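Local coordinates for protein CPI (Ascaris lumbricoides, PDB 4IT7) that probably inhibits cysteine endopeptidases, as a roundworm member of the cystatin family of thiol protease inhibitors, at residues V45-T50 with V59-I64. Sequence-based numbering, arbitrary orientation.
Sequences VISAKT and VLELLI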
loop_
_atom_site.group_PDB
_atom_site.type_symbol
_atom_site.label_atom_id
_atom_site.label_comp_id
_atom_site.label_asym_id
_atom_site.label_seq_id
_atom_site.Cartn_x
_atom_site.Cartn_y
_atom_site.Cartn_z
ATOM N N VAL A 45 6.584 -0.712 -5.358
ATOM C CA VAL A 45 5.665 -1.799 -5.398
ATOM C C VAL A 45 6.476 -3.039 -5.792
ATOM O O VAL A 45 6.844 -3.172 -6.923
ATOM C CB VAL A 45 4.469 -1.524 -6.351
ATOM C CG1 VAL A 45 3.415 -2.579 -6.140
ATOM C CG2 VAL A 45 3.865 -0.131 -6.129
ATOM N N ILE A 46 6.719 -3.940 -4.849
ATOM C CA ILE A 46 7.487 -5.186 -5.115
ATOM C C ILE A 46 6.700 -6.118 -6.072
ATOM O O ILE A 46 7.231 -6.560 -7.091
ATOM C CB ILE A 46 7.768 -5.928 -3.810
ATOM C CG1 ILE A 46 8.637 -5.090 -2.901
ATOM C CG2 ILE A 46 8.389 -7.304 -4.007
ATOM C CD1 ILE A 46 8.529 -5.575 -1.453
ATOM N N SER A 47 5.433 -6.411 -5.757
ATOM C CA SER A 47 4.608 -7.216 -6.658
ATOM C C SER A 47 3.112 -6.858 -6.637
ATOM O O SER A 47 2.653 -6.122 -5.751
ATOM C CB SER A 47 4.799 -8.678 -6.325
ATOM O OG SER A 47 4.265 -8.957 -5.055
ATOM N N ALA A 48 2.368 -7.410 -7.604
ATOM C CA ALA A 48 0.945 -7.139 -7.756
ATOM C C ALA A 48 0.326 -8.310 -8.458
ATOM O O ALA A 48 0.859 -8.787 -9.445
ATOM C CB ALA A 48 0.744 -5.884 -8.572
ATOM N N LYS A 49 -0.801 -8.793 -7.955
ATOM C CA LYS A 49 -1.458 -9.919 -8.579
ATOM C C LYS A 49 -2.952 -9.855 -8.318
ATOM O O LYS A 49 -3.382 -9.581 -7.187
ATOM C CB LYS A 49 -0.904 -11.214 -8.023
ATOM C CG LYS A 49 -1.182 -11.403 -6.551
ATOM C CD LYS A 49 -0.451 -12.637 -6.062
ATOM C CE LYS A 49 -1.054 -13.138 -4.770
ATOM N NZ LYS A 49 -0.468 -14.461 -4.404
ATOM N N THR A 50 -3.735 -10.149 -9.352
ATOM C CA THR A 50 -5.186 -10.037 -9.278
ATOM C C THR A 50 -5.871 -11.374 -9.540
ATOM O O THR A 50 -5.398 -12.200 -10.331
ATOM C CB THR A 50 -5.723 -8.937 -10.212
ATOM O OG1 THR A 50 -5.696 -9.407 -11.559
ATOM C CG2 THR A 50 -4.860 -7.678 -10.133
ATOM N N VAL A 59 -3.643 -8.279 -4.683
ATOM C CA VAL A 59 -2.717 -8.394 -3.553
ATOM C C VAL A 59 -1.422 -7.728 -3.980
ATOM O O VAL A 59 -0.860 -8.034 -5.056
ATOM C CB VAL A 59 -2.480 -9.838 -3.050
ATOM C CG1 VAL A 59 -1.381 -9.847 -1.966
ATOM C CG2 VAL A 59 -3.756 -10.448 -2.490
ATOM N N LEU A 60 -1.005 -6.771 -3.162
ATOM C CA LEU A 60 0.192 -5.999 -3.413
ATOM C C LEU A 60 1.183 -6.239 -2.305
ATOM O O LEU A 60 0.794 -6.445 -1.150
ATOM C CB LEU A 60 -0.104 -4.474 -3.499
ATOM C CG LEU A 60 -1.249 -3.946 -4.360
ATOM C CD1 LEU A 60 -1.449 -2.466 -4.106
ATOM C CD2 LEU A 60 -0.979 -4.204 -5.839
ATOM N N GLU A 61 2.465 -6.229 -2.682
ATOM C CA GLU A 61 3.530 -6.168 -1.713
ATOM C C GLU A 61 4.193 -4.852 -1.946
ATOM O O GLU A 61 4.658 -4.581 -3.040
ATOM C CB GLU A 61 4.558 -7.240 -1.950
ATOM C CG GLU A 61 4.250 -8.602 -1.369
ATOM C CD GLU A 61 5.360 -9.580 -1.757
ATOM O OE1 GLU A 61 5.578 -9.793 -2.967
ATOM O OE2 GLU A 61 6.052 -10.104 -0.868
ATOM N N LEU A 62 4.246 -4.048 -0.885
ATOM C CA LEU A 62 4.809 -2.726 -0.926
ATOM C C LEU A 62 6.043 -2.711 -0.062
ATOM O O LEU A 62 6.033 -3.210 1.076
ATOM C CB LEU A 62 3.781 -1.695 -0.388
ATOM C CG LEU A 62 2.415 -1.672 -1.125
ATOM C CD1 LEU A 62 1.433 -0.708 -0.463
ATOM C CD2 LEU A 62 2.576 -1.282 -2.575
ATOM N N LEU A 63 7.105 -2.124 -0.595
ATOM C CA LEU A 63 8.290 -1.862 0.199
ATOM C C LEU A 63 8.171 -0.418 0.669
ATOM O O LEU A 63 8.113 0.512 -0.175
ATOM C CB LEU A 63 9.559 -2.024 -0.671
ATOM C CG LEU A 63 10.867 -1.635 0.013
ATOM C CD1 LEU A 63 11.077 -2.492 1.256
ATOM C CD2 LEU A 63 12.039 -1.738 -0.993
ATOM N N ILE A 64 8.146 -0.204 1.991
ATOM C CA ILE A 64 7.903 1.139 2.510
ATOM C C ILE A 64 9.035 1.576 3.440
ATOM O O ILE A 64 9.668 0.724 4.090
ATOM C CB ILE A 64 6.496 1.278 3.204
ATOM C CG1 ILE A 64 6.483 0.591 4.574
ATOM C CG2 ILE A 64 5.365 0.710 2.297
ATOM C CD1 ILE A 64 5.362 1.060 5.479
HETATM O O HOH W 1 1.480 -9.539 -4.752
#
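Opposite Glu61 the neighbouring strand inserts an extra residue, so that Ile46 and Ser47 share one partner: a classic beta bulge in the antiparallel hairpin of strands 38-51 and 56-70 of the cystatin fold, a sheet wrapped around helix 17-33. The hairpin illustrates how a two-faced ribbon packs on one side while the other stays partly open to solvent. On the helix side, Val45, Ala48, Leu60 and Leu62 are buried: Leu60 CD2 lies 3.6 Å from Ala48 CB, and Leu62 CD2 meets both methyls of Val45, the two side chains running side by side. Ala23 of the helix touches Val45 and Leu62.

At the bulge, Glu61 O is shared by two weak bonds, a short bent one from Ile46 N (2.8 Å, 127°) and a long one from Ser47 N (3.4 Å), while Glu61 N returns a straight bond to Ser47 O at 3.1 Å. Beyond it, Lys49 and Val59 exchange two backbone bonds.

On the more open face, Lys49 lies alongside Val59 and makes a cation-pi contact with Phe9. With chi1 at 67°, OG of Ser47 sits between its own backbone N and carbonyl carbon; it accepts from a water that also donates to Val59 O, and donates a hydrogen bond to the anti lone pair of Glu61 OE1 at 2.6 Å.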